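Long-range contacts in HpuA (Kingella denitrificans ATCC 33394, PDB 5EC6), which acts as an outer-membrane lipoprotein receptor for haemoglobin, probably serving the acquisition of haem iron: residues 110-114 with 141-145; 19-24 with 79-83; 146-150 with 182-187; 86-90 with 102-108; 48-54 with 68-74. All blocks are in the same frame, centred on the assembly; numbering follows the deposited sequence.

Contact 1: residues 110-114 with 141-145; sequences LDSGG and WMSPS
Gly-114 and Met-142 meet more closely than any other pair here: CA of Gly-114 lies 2.9 Å from O of Met-142, so the two backbones touch with no side chain between them. Beside this pinch, CD1 of Leu-110 reaches the pyrrole part of the Trp-141 indole, approaching obliquely to 3.5 Å from NE1 of Trp-141. The indole gets there because its CG stands anti to the backbone N (chi1 173°), while N of Ser-143 lies over one face, toward the edge of the ring system. Residues 110-114 form the tip of the hairpin joining strands 104-109 and 115-118: a type I turn from Leu-110 to Gly-113, followed by Gly-114, whose O takes the N-H of Leu-110. An ST turn stiffens it, with the N of Gly-114 donating to OG of Ser-112 at 3.0 Å. Toward the exposed end the fit becomes looser and wetter. One water in the plane of the indole accepts from NE1 of Trp-141 at 3.0 Å and also meets OG of Ser-112 at 2.7 Å. A second donates to the carbonyls of Gly-113 and Ser-143, bridging the two segments. Pro-144, itself exposed, lies against the turn, its CG 3.4 Å from O of Ser-112 and its CA contributing a CA-H...O contact to O of Gly-113.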
# COMPACT_ATOMS: atom_id res chain seq x y z
N LEU A 110 20.72 1.53 3.74
CA LEU A 110 20.71 2.94 3.38
C LEU A 110 22.01 3.63 3.80
O LEU A 110 22.66 3.22 4.75
CB LEU A 110 19.57 3.69 4.08
CG LEU A 110 18.18 3.05 3.88
CD1 LEU A 110 17.15 3.82 4.66
CD2 LEU A 110 17.83 2.98 2.39
N ASP A 111 22.30 4.73 3.14
CA ASP A 111 23.43 5.60 3.53
C ASP A 111 23.54 5.91 5.03
O ASP A 111 24.65 5.95 5.56
CB ASP A 111 23.49 6.87 2.69
CG ASP A 111 22.20 7.69 2.71
OD1 ASP A 111 21.22 7.30 3.39
OD2 ASP A 111 22.20 8.74 2.05
N SER A 112 22.39 6.10 5.70
CA SER A 112 22.27 6.42 7.13
C SER A 112 22.56 5.26 8.10
O SER A 112 22.64 5.48 9.34
CB SER A 112 20.82 6.87 7.40
OG SER A 112 20.00 5.74 7.11
N GLY A 113 22.61 4.05 7.55
CA GLY A 113 22.64 2.82 8.31
C GLY A 113 21.29 2.24 8.62
O GLY A 113 21.16 1.19 9.27
N GLY A 114 20.24 2.95 8.17
CA GLY A 114 18.92 2.38 8.22
C GLY A 114 18.72 1.36 7.11
O GLY A 114 19.64 0.98 6.40
N TRP A 141 10.53 1.57 6.93
CA TRP A 141 11.87 2.09 7.10
C TRP A 141 12.36 1.66 8.49
O TRP A 141 11.60 1.69 9.47
CB TRP A 141 11.86 3.58 6.95
CG TRP A 141 13.16 4.32 7.27
CD1 TRP A 141 14.14 4.67 6.39
CD2 TRP A 141 13.54 4.88 8.55
NE1 TRP A 141 15.13 5.39 7.04
CE2 TRP A 141 14.77 5.55 8.36
CE3 TRP A 141 12.97 4.85 9.82
CZ2 TRP A 141 15.43 6.19 9.41
CZ3 TRP A 141 13.61 5.55 10.86
CH2 TRP A 141 14.82 6.19 10.63
N MET A 142 13.62 1.27 8.54
CA MET A 142 14.27 0.93 9.82
C MET A 142 15.38 1.93 10.08
O MET A 142 16.18 2.17 9.17
CB MET A 142 14.80 -0.48 9.79
CG MET A 142 15.57 -0.84 11.06
SD MET A 142 16.39 -2.44 10.90
CE MET A 142 14.94 -3.32 11.37
N SER A 143 15.45 2.47 11.29
CA SER A 143 16.55 3.38 11.67
C SER A 143 17.86 2.60 11.93
O SER A 143 17.85 1.36 12.09
CB SER A 143 16.20 4.22 12.90
OG SER A 143 16.33 3.46 14.08
N PRO A 144 18.99 3.34 11.88
CA PRO A 144 20.23 2.73 12.36
C PRO A 144 20.12 2.17 13.78
O PRO A 144 20.79 1.18 14.11
CB PRO A 144 21.25 3.86 12.24
CG PRO A 144 20.51 5.09 11.94
CD PRO A 144 19.20 4.69 11.35
N SER A 145 19.25 2.76 14.59
CA SER A 145 18.96 2.18 15.92
C SER A 145 18.01 0.98 15.98
O SER A 145 17.72 0.47 17.06
CB SER A 145 18.58 3.28 16.90
OG SER A 145 17.33 3.86 16.54
O HOH W 1 17.64 6.92 6.51
O HOH W 2 19.28 -0.48 10.59

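Contact 2: residues 19-24 with 79-83; sequences LRAVDT and KYYDF
The carbonyl O of Tyr-80 takes the N-H of Val-22 at 2.7 Å (angle at hydrogen 161°), and CA of Ala-21 lies 3.2 Å from the same O of Tyr-80 in a CA-H...O contact. The donor N stands 32° from the carbonyl plane. Two waters extend the join along the backbone. One donates to O of Arg-20 and accepts from N of Asp-82; the other donates to O of Val-22 and accepts from N of Tyr-80. The methyl CG2 of Thr-24 sits over a face of the Tyr-80 ring, 3.5 Å from CD1 of Tyr-80, in a CH-pi contact displaced toward the rim. Thr-24 can present the methyl because chi1 of 67° tucks OG1 between its own N and carbonyl carbon. The same Tyr-80 ring meets Phe-52 with planes about perpendicular. At the other end CD2 of Leu-19 touches CD1 of Tyr-81 at 3.7 Å, and CB of Ala-21 rests 3.9 Å from CE1 of Tyr-81. The phenol OH of Tyr-81 is bonded to OD1 of Asp-111, whose OD2 receives the N-H of Ala-21. The irregular N-terminal chain is therefore carried across the edge strand 80-81 of the small antiparallel sheet by one direct backbone bond, water bridges and aromatic contacts, a mixture suited to a hydrated surface.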
# COMPACT_ATOMS: atom_id res chain seq x y z
N LEU A 19 21.71 2.26 -0.55
CA LEU A 19 20.94 3.28 -1.21
C LEU A 19 21.25 4.67 -0.65
O LEU A 19 21.12 4.93 0.55
CB LEU A 19 19.45 2.96 -1.03
CG LEU A 19 18.47 3.88 -1.78
CD1 LEU A 19 18.60 3.77 -3.28
CD2 LEU A 19 17.04 3.61 -1.33
N ARG A 20 21.66 5.57 -1.53
CA ARG A 20 21.89 6.95 -1.16
C ARG A 20 20.65 7.83 -1.25
O ARG A 20 19.87 7.75 -2.21
CB ARG A 20 23.02 7.56 -2.01
CG ARG A 20 24.37 6.88 -1.76
CD ARG A 20 25.52 7.50 -2.59
NE ARG A 20 25.12 7.70 -3.98
CZ ARG A 20 25.03 6.75 -4.92
NH1 ARG A 20 25.34 5.48 -4.68
NH2 ARG A 20 24.63 7.08 -6.15
N ALA A 21 20.55 8.73 -0.30
CA ALA A 21 19.45 9.68 -0.26
C ALA A 21 19.43 10.58 -1.47
O ALA A 21 20.48 10.96 -2.02
CB ALA A 21 19.50 10.51 0.98
N VAL A 22 18.22 10.97 -1.86
CA VAL A 22 18.06 11.97 -2.92
C VAL A 22 18.26 13.38 -2.40
O VAL A 22 17.66 13.79 -1.42
CB VAL A 22 16.65 11.81 -3.57
CG1 VAL A 22 16.44 12.84 -4.67
CG2 VAL A 22 16.49 10.41 -4.11
N ASP A 23 19.11 14.18 -3.06
CA ASP A 23 19.29 15.54 -2.58
C ASP A 23 18.26 16.43 -3.22
O ASP A 23 18.45 17.00 -4.30
CB ASP A 23 20.71 16.05 -2.86
CG ASP A 23 20.89 17.50 -2.52
OD1 ASP A 23 20.04 18.15 -1.85
OD2 ASP A 23 21.93 18.00 -2.95
N THR A 24 17.15 16.61 -2.51
CA THR A 24 16.06 17.40 -3.01
C THR A 24 16.37 18.90 -3.06
O THR A 24 15.61 19.65 -3.64
CB THR A 24 14.79 17.17 -2.18
OG1 THR A 24 15.01 17.70 -0.87
CG2 THR A 24 14.47 15.68 -2.11
N LYS A 79 15.43 12.29 5.49
CA LYS A 79 16.16 11.96 4.23
C LYS A 79 15.12 11.40 3.24
O LYS A 79 14.21 10.69 3.65
CB LYS A 79 17.26 10.95 4.43
CG LYS A 79 18.38 11.39 5.39
CD LYS A 79 19.15 12.54 4.81
CE LYS A 79 20.42 12.87 5.60
NZ LYS A 79 20.16 13.47 6.92
N TYR A 80 15.30 11.69 1.97
CA TYR A 80 14.43 11.20 0.90
C TYR A 80 15.05 10.07 0.10
O TYR A 80 16.26 10.07 -0.19
CB TYR A 80 14.12 12.33 -0.07
CG TYR A 80 13.24 13.44 0.43
CD1 TYR A 80 13.78 14.54 1.10
CD2 TYR A 80 11.89 13.44 0.20
CE1 TYR A 80 12.97 15.55 1.54
CE2 TYR A 80 11.09 14.46 0.61
CZ TYR A 80 11.63 15.54 1.27
OH TYR A 80 10.86 16.58 1.69
N TYR A 81 14.23 9.10 -0.25
CA TYR A 81 14.65 7.90 -0.98
C TYR A 81 13.75 7.57 -2.15
O TYR A 81 12.53 7.76 -2.07
CB TYR A 81 14.76 6.67 -0.08
CG TYR A 81 15.80 6.88 1.02
CD1 TYR A 81 17.17 6.69 0.76
CD2 TYR A 81 15.43 7.38 2.26
CE1 TYR A 81 18.12 6.97 1.74
CE2 TYR A 81 16.38 7.65 3.26
CZ TYR A 81 17.72 7.47 2.98
OH TYR A 81 18.61 7.72 3.99
N ASP A 82 14.33 7.11 -3.25
CA ASP A 82 13.46 6.68 -4.33
C ASP A 82 13.02 5.24 -4.16
O ASP A 82 13.58 4.46 -3.39
CB ASP A 82 14.04 7.00 -5.72
CG ASP A 82 15.50 6.66 -5.85
OD1 ASP A 82 15.95 5.75 -5.17
OD2 ASP A 82 16.19 7.34 -6.65
N PHE A 83 11.94 4.90 -4.85
CA PHE A 83 11.51 3.54 -4.99
C PHE A 83 12.24 2.96 -6.20
O PHE A 83 12.08 3.46 -7.32
CB PHE A 83 10.01 3.49 -5.20
CG PHE A 83 9.22 4.01 -4.01
CD1 PHE A 83 9.14 3.25 -2.85
CD2 PHE A 83 8.59 5.27 -4.05
CE1 PHE A 83 8.41 3.73 -1.73
CE2 PHE A 83 7.87 5.73 -2.94
CZ PHE A 83 7.79 4.96 -1.80
O HOH W 3 17.28 7.08 -3.10
O HOH W 4 17.53 13.49 1.27

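Contact 3: residues 146-150 with 182-187; sequences KTVSL and LRVKND
Strands 148-150 and 182-185 run almost exactly antiparallel (171°) with their axes 8.5 Å apart, too far for backbone pairing, so that alternate side chains fill the gap. Both valines in the middle face across it, and with CG1 anti to the backbone N in each, CG1 of Val-148 meets CG2 of Val-184 at 3.8 Å, their other branches lying slightly farther apart. Leu-150 reaches deeper. An uncommon chi2 of 101° carries its CD2 to 3.4 Å from O of Leu-182, and the same methyl touches CA of Arg-183 at 3.9 Å. These are strands from facing walls of a curled antiparallel array, linked around the bend through strands 136-142, 115-118, 104-109 and 188-191. Met-142 and Ala-140 from strand 136-142 add to the apolar filling around Val-184. The CB of Arg-183 is directed away from strand 148-150, and its NE is hydrogen-bonded to O of Leu-296. Beyond the strand ends the chemistry turns polar. Lys-146, with its chain bent at chi2, extends NZ to within 3.4 Å of both OD1 and OD2 of Asp-187, a long salt bridge whose individual hydrogen bonds are weak. A water accepts from NZ of Lys-146 at 2.6 Å and donates weakly to OD2 of Asp-187, placing the ion pair at the solvent-exposed end of the contact, beyond the valines.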
# COMPACT_ATOMS: atom_id res chain seq x y z
N LYS A 146 17.52 0.53 14.83
CA LYS A 146 16.68 -0.64 14.66
C LYS A 146 15.25 -0.44 15.10
O LYS A 146 14.52 -1.41 15.19
CB LYS A 146 17.23 -1.89 15.35
CG LYS A 146 18.67 -2.20 15.05
CD LYS A 146 18.87 -2.48 13.60
CE LYS A 146 20.29 -2.87 13.27
NZ LYS A 146 20.32 -3.11 11.79
N THR A 147 14.83 0.78 15.33
CA THR A 147 13.41 1.06 15.43
C THR A 147 12.83 1.21 14.02
O THR A 147 13.56 1.54 13.08
CB THR A 147 13.17 2.32 16.24
OG1 THR A 147 13.82 3.43 15.64
CG2 THR A 147 13.73 2.14 17.65
N VAL A 148 11.53 0.96 13.87
CA VAL A 148 10.91 0.79 12.54
C VAL A 148 9.71 1.72 12.45
O VAL A 148 8.94 1.85 13.42
CB VAL A 148 10.50 -0.70 12.35
CG1 VAL A 148 9.70 -0.95 11.06
CG2 VAL A 148 11.72 -1.58 12.30
N SER A 149 9.51 2.33 11.28
CA SER A 149 8.25 2.99 10.94
C SER A 149 7.66 2.36 9.68
O SER A 149 8.27 2.45 8.60
CB SER A 149 8.43 4.48 10.76
OG SER A 149 7.19 5.09 10.54
N LEU A 150 6.55 1.66 9.86
CA LEU A 150 5.85 1.03 8.73
C LEU A 150 4.87 2.04 8.19
O LEU A 150 4.29 2.85 8.96
CB LEU A 150 5.19 -0.25 9.14
CG LEU A 150 6.12 -1.30 9.76
CD1 LEU A 150 6.00 -1.32 11.29
CD2 LEU A 150 6.03 -2.70 9.12
N LEU A 182 2.67 -6.49 5.83
CA LEU A 182 4.12 -6.43 5.99
C LEU A 182 4.45 -6.11 7.44
O LEU A 182 3.93 -5.16 8.04
CB LEU A 182 4.70 -5.36 5.08
CG LEU A 182 6.16 -4.95 5.38
CD1 LEU A 182 6.98 -6.06 4.78
CD2 LEU A 182 6.53 -3.60 4.78
N ARG A 183 5.38 -6.90 8.01
CA ARG A 183 5.99 -6.60 9.27
C ARG A 183 7.54 -6.63 9.08
O ARG A 183 8.04 -7.02 8.02
CB ARG A 183 5.57 -7.62 10.35
CG ARG A 183 4.03 -7.62 10.74
CD ARG A 183 3.77 -8.71 11.75
NE ARG A 183 2.60 -8.53 12.63
CZ ARG A 183 1.81 -9.50 13.08
NH1 ARG A 183 1.95 -10.80 12.68
NH2 ARG A 183 0.77 -9.16 13.81
N VAL A 184 8.26 -6.16 10.10
CA VAL A 184 9.72 -6.30 10.13
C VAL A 184 10.08 -7.17 11.33
O VAL A 184 9.69 -6.88 12.45
CB VAL A 184 10.43 -4.94 10.21
CG1 VAL A 184 11.94 -5.21 10.29
CG2 VAL A 184 10.11 -4.10 9.00
N LYS A 185 10.75 -8.28 11.04
CA LYS A 185 11.24 -9.17 12.10
C LYS A 185 12.71 -9.41 11.87
O LYS A 185 13.10 -9.86 10.80
CB LYS A 185 10.54 -10.51 12.04
CG LYS A 185 11.26 -11.59 12.87
CD LYS A 185 10.39 -12.83 13.07
CE LYS A 185 10.29 -13.63 11.78
NZ LYS A 185 9.33 -14.73 12.02
N ASN A 186 13.55 -9.09 12.87
CA ASN A 186 14.97 -9.47 12.77
C ASN A 186 15.60 -9.07 11.47
O ASN A 186 16.08 -9.93 10.71
CB ASN A 186 15.11 -10.99 12.89
CG ASN A 186 15.06 -11.46 14.32
OD1 ASN A 186 14.34 -12.41 14.64
ND2 ASN A 186 15.83 -10.80 15.18
N ASP A 187 15.61 -7.78 11.22
CA ASP A 187 16.26 -7.20 10.05
C ASP A 187 15.67 -7.56 8.67
O ASP A 187 16.13 -7.04 7.63
CB ASP A 187 17.80 -7.46 10.10
CG ASP A 187 18.57 -6.36 10.81
OD1 ASP A 187 17.92 -5.51 11.47
OD2 ASP A 187 19.82 -6.34 10.70
O HOH W 5 22.11 -3.95 10.03

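Contact 4: residues 86-90 with 102-108; sequences YNTLI and PNSHPMQ
His-105 turns its imidazole toward Leu-89 and Ile-90 through a chi1 of -40°, CG lying anti to the carbonyl carbon, and the same setting of CG at Leu-89 sends the isobutyl group to meet it. CD2 of Leu-89 lands squarely above the ring, 3.5 Å from the imidazole centroid of His-105: a CH-pi contact over the centre. At the ring's edge, ND1 of His-105 accepts the N-H of Ile-90 at 3.0 Å, with the donor 20° out of the ring plane and the bond bent to 141°. NE2 of His-105 is bonded to OG1 of Thr-191, so polar partners on both nitrogens fix the rotation of the ring, and the pattern is consistent with a proton on NE2. Ile-90 also spreads over two prolines, CG2 lying 3.9 Å from CG of Pro-102 and CD1 of Ile-90 touching CD of Pro-106; its own carbonyl O is buried without a partner. Farther along, the extended side chain of Gln-108 brings its amide against CB of Tyr-86 and CB of Asn-87, OE1 of Gln-108 standing 3.3 Å from the latter, while NE2 is held by Pro-17 O. Between these ends two waters donate to O of Pro-106, one also to O of Tyr-86 and the other also to O of Thr-88. The contact lays an irregular loop against both strands of the 104-109/115-118 beta hairpin: side chains and waters on 104-109, backbone bonds from Asn-87 and Leu-89 to Ala-118.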
# COMPACT_ATOMS: atom_id res chain seq x y z
N TYR A 86 16.13 -2.32 -5.87
CA TYR A 86 16.65 -3.12 -4.76
C TYR A 86 15.93 -2.96 -3.40
O TYR A 86 16.25 -3.68 -2.44
CB TYR A 86 18.12 -2.80 -4.52
CG TYR A 86 18.99 -3.27 -5.64
CD1 TYR A 86 19.24 -4.62 -5.80
CD2 TYR A 86 19.48 -2.38 -6.57
CE1 TYR A 86 20.02 -5.08 -6.83
CE2 TYR A 86 20.27 -2.83 -7.63
CZ TYR A 86 20.52 -4.18 -7.75
OH TYR A 86 21.30 -4.64 -8.79
N ASN A 87 15.02 -1.98 -3.28
CA ASN A 87 14.29 -1.80 -2.03
C ASN A 87 12.83 -2.26 -2.16
O ASN A 87 11.92 -1.61 -1.66
CB ASN A 87 14.39 -0.35 -1.52
CG ASN A 87 13.91 0.69 -2.49
OD1 ASN A 87 13.54 0.41 -3.64
ND2 ASN A 87 13.84 1.92 -2.01
N THR A 88 12.64 -3.38 -2.84
CA THR A 88 11.33 -3.99 -2.99
C THR A 88 11.31 -5.43 -2.57
O THR A 88 12.33 -6.05 -2.37
CB THR A 88 10.82 -3.90 -4.43
OG1 THR A 88 11.67 -4.64 -5.30
CG2 THR A 88 10.76 -2.53 -4.89
N LEU A 89 10.10 -5.97 -2.42
CA LEU A 89 9.91 -7.37 -2.14
C LEU A 89 10.50 -8.21 -3.27
O LEU A 89 10.54 -7.79 -4.43
CB LEU A 89 8.41 -7.67 -2.04
CG LEU A 89 7.68 -6.95 -0.91
CD1 LEU A 89 6.19 -7.32 -0.98
CD2 LEU A 89 8.25 -7.27 0.44
N ILE A 90 10.94 -9.39 -2.93
CA ILE A 90 11.24 -10.43 -3.91
C ILE A 90 10.00 -10.76 -4.73
O ILE A 90 8.94 -11.08 -4.19
CB ILE A 90 11.74 -11.72 -3.23
CG1 ILE A 90 12.96 -11.45 -2.33
CG2 ILE A 90 12.09 -12.77 -4.30
CD1 ILE A 90 13.26 -12.57 -1.35
N PRO A 102 7.34 -15.01 -1.65
CA PRO A 102 8.13 -15.47 -0.50
C PRO A 102 7.71 -14.74 0.78
O PRO A 102 7.27 -13.59 0.68
CB PRO A 102 9.55 -15.08 -0.88
CG PRO A 102 9.54 -14.93 -2.36
CD PRO A 102 8.17 -14.41 -2.70
N ASN A 103 7.80 -15.38 1.93
CA ASN A 103 7.34 -14.76 3.18
C ASN A 103 8.37 -13.92 3.91
O ASN A 103 8.05 -13.30 4.92
CB ASN A 103 6.77 -15.80 4.12
CG ASN A 103 5.58 -16.53 3.53
OD1 ASN A 103 4.84 -16.02 2.71
ND2 ASN A 103 5.37 -17.73 4.01
N SER A 104 9.62 -13.90 3.42
CA SER A 104 10.71 -13.14 4.03
C SER A 104 11.53 -12.52 2.92
O SER A 104 11.73 -13.15 1.85
CB SER A 104 11.60 -14.07 4.88
OG SER A 104 12.59 -13.35 5.55
N HIS A 105 12.00 -11.29 3.14
CA HIS A 105 12.68 -10.48 2.13
C HIS A 105 13.76 -9.63 2.77
O HIS A 105 13.59 -9.11 3.87
CB HIS A 105 11.72 -9.54 1.37
CG HIS A 105 10.41 -10.16 1.04
ND1 HIS A 105 10.05 -10.48 -0.24
CD2 HIS A 105 9.34 -10.45 1.82
CE1 HIS A 105 8.84 -11.00 -0.24
NE2 HIS A 105 8.39 -11.01 1.01
N PRO A 106 14.92 -9.52 2.12
CA PRO A 106 15.92 -8.59 2.63
C PRO A 106 15.52 -7.12 2.40
O PRO A 106 14.94 -6.80 1.38
CB PRO A 106 17.16 -8.95 1.76
CG PRO A 106 16.60 -9.38 0.46
CD PRO A 106 15.31 -10.12 0.83
N MET A 107 15.83 -6.25 3.35
CA MET A 107 15.63 -4.82 3.19
C MET A 107 16.91 -4.20 2.64
O MET A 107 18.02 -4.70 2.92
CB MET A 107 15.30 -4.20 4.53
CG MET A 107 14.06 -4.83 5.18
SD MET A 107 13.60 -4.10 6.77
CE MET A 107 13.00 -2.49 6.32
N GLN A 108 16.78 -3.15 1.88
CA GLN A 108 17.97 -2.50 1.31
C GLN A 108 18.64 -1.64 2.33
O GLN A 108 18.01 -0.78 2.95
CB GLN A 108 17.62 -1.69 0.08
CG GLN A 108 18.89 -1.11 -0.61
CD GLN A 108 18.65 -0.41 -1.92
OE1 GLN A 108 17.54 -0.03 -2.26
NE2 GLN A 108 19.73 -0.21 -2.68
O HOH W 6 16.72 0.41 -4.90
O HOH W 7 17.04 -5.59 -0.52
O HOH W 8 13.75 -7.97 -0.98

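Contact 5: residues 48-54 with 68-74; sequences SVKPFTI and NQEILYQ
Ser-48 through Ile-54 pair residue by residue with Gln-74 back through Asn-68, and backbone bonds carry most of the polar contact. Ser-48/Gln-74, Lys-50/Leu-72, Phe-52/Glu-70 and Ile-54/Asn-68 are hydrogen-bonded pairs, each with two N-H...O bonds; that from N of Ile-54 to O of Asn-68, at 2.9 Å, is the straightest (173°). Between them Val-49/Tyr-73, Pro-51/Ile-71 and Thr-53/Gln-69 are non-hydrogen-bonded pairs, and CA-H...O contacts such as Ile-71 CA to Lys-50 O (3.4 Å) fill the intervals. This regular ladder is an antiparallel beta hairpin, the middle of a four-strand sheet flanked by strands 29-31 and 80-81; its strands cross at 147°, a clear twist. Pro-51, which has no N-H, falls in a non-hydrogen-bonded pair, where none is needed toward strand 68-74. Apolar contacts occur on both faces. On one, CD1 of Leu-72 sits over the Phe-52 ring toward its rim, 3.7 Å from CD1 of Phe-52; on the other, CG2 of Ile-71 touches CB of Val-49 at 3.7 Å. A methyl also packs on a charged group, CD1 of Ile-54 lying 3.6 Å from OE1 of Glu-70. The direct side-chain hydrogen bond lies at the Ser-48 end, where extended Lys-50 brings NZ to OE1 of Gln-74 at 2.8 Å, tilted 30° from the amide plane. A water donates to that OE1 and meets OG of Ser-48; another, at the far end, links O of Ile-54 and OE2 of Glu-70.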
# COMPACT_ATOMS: atom_id res chain seq x y z
N SER A 48 6.79 9.84 5.29
CA SER A 48 5.68 10.05 4.39
C SER A 48 6.11 10.00 2.92
O SER A 48 7.31 10.17 2.61
CB SER A 48 4.96 11.36 4.69
OG SER A 48 5.74 12.48 4.36
N VAL A 49 5.15 9.76 2.04
CA VAL A 49 5.40 9.84 0.57
C VAL A 49 5.09 11.26 0.10
O VAL A 49 4.09 11.89 0.53
CB VAL A 49 4.65 8.77 -0.23
CG1 VAL A 49 5.26 7.41 -0.02
CG2 VAL A 49 3.15 8.76 0.05
N LYS A 50 5.97 11.83 -0.76
CA LYS A 50 5.86 13.20 -1.12
C LYS A 50 6.10 13.33 -2.65
O LYS A 50 6.94 12.61 -3.19
CB LYS A 50 6.86 14.06 -0.37
CG LYS A 50 6.58 14.21 1.11
CD LYS A 50 7.38 15.32 1.72
CE LYS A 50 6.79 15.76 3.05
NZ LYS A 50 7.76 16.68 3.70
N PRO A 51 5.31 14.17 -3.31
CA PRO A 51 5.43 14.31 -4.80
C PRO A 51 6.46 15.38 -5.20
O PRO A 51 6.57 16.44 -4.56
CB PRO A 51 4.04 14.76 -5.20
CG PRO A 51 3.55 15.57 -4.03
CD PRO A 51 4.16 14.94 -2.80
N PHE A 52 7.14 15.11 -6.31
CA PHE A 52 8.18 16.01 -6.84
C PHE A 52 8.07 16.05 -8.37
O PHE A 52 7.54 15.15 -9.01
CB PHE A 52 9.57 15.48 -6.46
CG PHE A 52 9.92 15.72 -5.04
CD1 PHE A 52 9.53 14.79 -4.08
CD2 PHE A 52 10.54 16.88 -4.65
CE1 PHE A 52 9.83 14.98 -2.78
CE2 PHE A 52 10.81 17.12 -3.31
CZ PHE A 52 10.46 16.16 -2.39
N THR A 53 8.61 17.13 -8.92
CA THR A 53 8.87 17.22 -10.36
C THR A 53 10.36 17.21 -10.53
O THR A 53 11.06 18.03 -9.94
CB THR A 53 8.23 18.50 -10.90
OG1 THR A 53 6.81 18.46 -10.68
CG2 THR A 53 8.45 18.64 -12.42
N ILE A 54 10.86 16.21 -11.27
CA ILE A 54 12.26 15.92 -11.31
C ILE A 54 12.75 16.01 -12.77
O ILE A 54 12.19 15.34 -13.66
CB ILE A 54 12.57 14.58 -10.68
CG1 ILE A 54 12.19 14.68 -9.19
CG2 ILE A 54 14.02 14.20 -10.85
CD1 ILE A 54 12.56 13.50 -8.37
N ASN A 68 9.81 14.76 -15.29
CA ASN A 68 8.71 13.84 -14.97
C ASN A 68 8.29 14.04 -13.52
O ASN A 68 9.10 14.41 -12.72
CB ASN A 68 9.18 12.41 -15.18
CG ASN A 68 9.26 12.07 -16.66
OD1 ASN A 68 8.23 12.00 -17.32
ND2 ASN A 68 10.48 11.99 -17.20
N GLN A 69 7.05 13.69 -13.25
CA GLN A 69 6.52 13.59 -11.87
C GLN A 69 6.99 12.32 -11.22
O GLN A 69 6.99 11.23 -11.85
CB GLN A 69 5.01 13.63 -11.92
CG GLN A 69 4.46 14.96 -12.34
CD GLN A 69 2.93 14.99 -12.32
OE1 GLN A 69 2.24 13.97 -12.60
NE2 GLN A 69 2.40 16.13 -11.97
N GLU A 70 7.41 12.42 -9.94
CA GLU A 70 7.86 11.27 -9.21
C GLU A 70 7.31 11.38 -7.78
O GLU A 70 6.92 12.46 -7.35
CB GLU A 70 9.38 11.15 -9.15
CG GLU A 70 9.99 10.96 -10.54
CD GLU A 70 11.47 10.64 -10.53
OE1 GLU A 70 12.00 10.13 -9.53
OE2 GLU A 70 12.10 10.88 -11.61
N ILE A 71 7.30 10.25 -7.08
CA ILE A 71 7.08 10.22 -5.63
C ILE A 71 8.33 9.70 -4.97
O ILE A 71 8.86 8.68 -5.39
CB ILE A 71 5.95 9.24 -5.26
CG1 ILE A 71 4.61 9.60 -5.92
CG2 ILE A 71 5.83 9.16 -3.71
CD1 ILE A 71 3.90 10.78 -5.33
N LEU A 72 8.80 10.42 -3.94
CA LEU A 72 9.89 9.98 -3.10
C LEU A 72 9.35 9.66 -1.71
O LEU A 72 8.33 10.23 -1.31
CB LEU A 72 10.97 11.07 -2.98
CG LEU A 72 11.57 11.59 -4.28
CD1 LEU A 72 12.56 12.74 -4.02
CD2 LEU A 72 12.20 10.43 -5.00
N TYR A 73 10.04 8.77 -1.02
CA TYR A 73 9.74 8.43 0.37
C TYR A 73 10.62 9.33 1.24
O TYR A 73 11.84 9.27 1.14
CB TYR A 73 9.99 6.94 0.64
CG TYR A 73 9.88 6.62 2.11
CD1 TYR A 73 8.67 6.62 2.76
CD2 TYR A 73 11.02 6.41 2.85
CE1 TYR A 73 8.59 6.39 4.13
CE2 TYR A 73 10.94 6.18 4.21
CZ TYR A 73 9.74 6.17 4.84
OH TYR A 73 9.70 5.94 6.21
N GLN A 74 10.02 10.14 2.10
CA GLN A 74 10.79 10.88 3.15
C GLN A 74 10.76 10.07 4.47
O GLN A 74 9.69 9.85 5.07
CB GLN A 74 10.24 12.28 3.38
CG GLN A 74 11.19 13.09 4.23
CD GLN A 74 10.73 14.47 4.58
OE1 GLN A 74 9.55 14.77 4.66
NE2 GLN A 74 11.69 15.37 4.74
O HOH W 9 7.81 13.23 6.04
O HOH W 10 4.90 18.44 -12.36
O HOH W 11 12.27 12.39 -13.53

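Overall arrangement
Contacts 2 and 5 share the small antiparallel sheet: contact 5 is its regular hairpin, rich in backbone bonds, and contact 2 its more exposed edge, where one backbone bond and two water bridges join an irregular segment. Contacts 1, 3 and 4 involve the larger curled array. Contact 1 is the most buried, a hairpin tip pressed on the end of strand 136-142 and the loop after it; contact 3, about 11 Å away between centres, faces strand across strand with apolar side chains and a solvated ion pair; contact 4 sets a loop on strand 104-109 through a histidine ring, apolar side chains and waters. Asp-111 ties contact 1 to contact 2, and Met-142 ties contact 1 to contact 3.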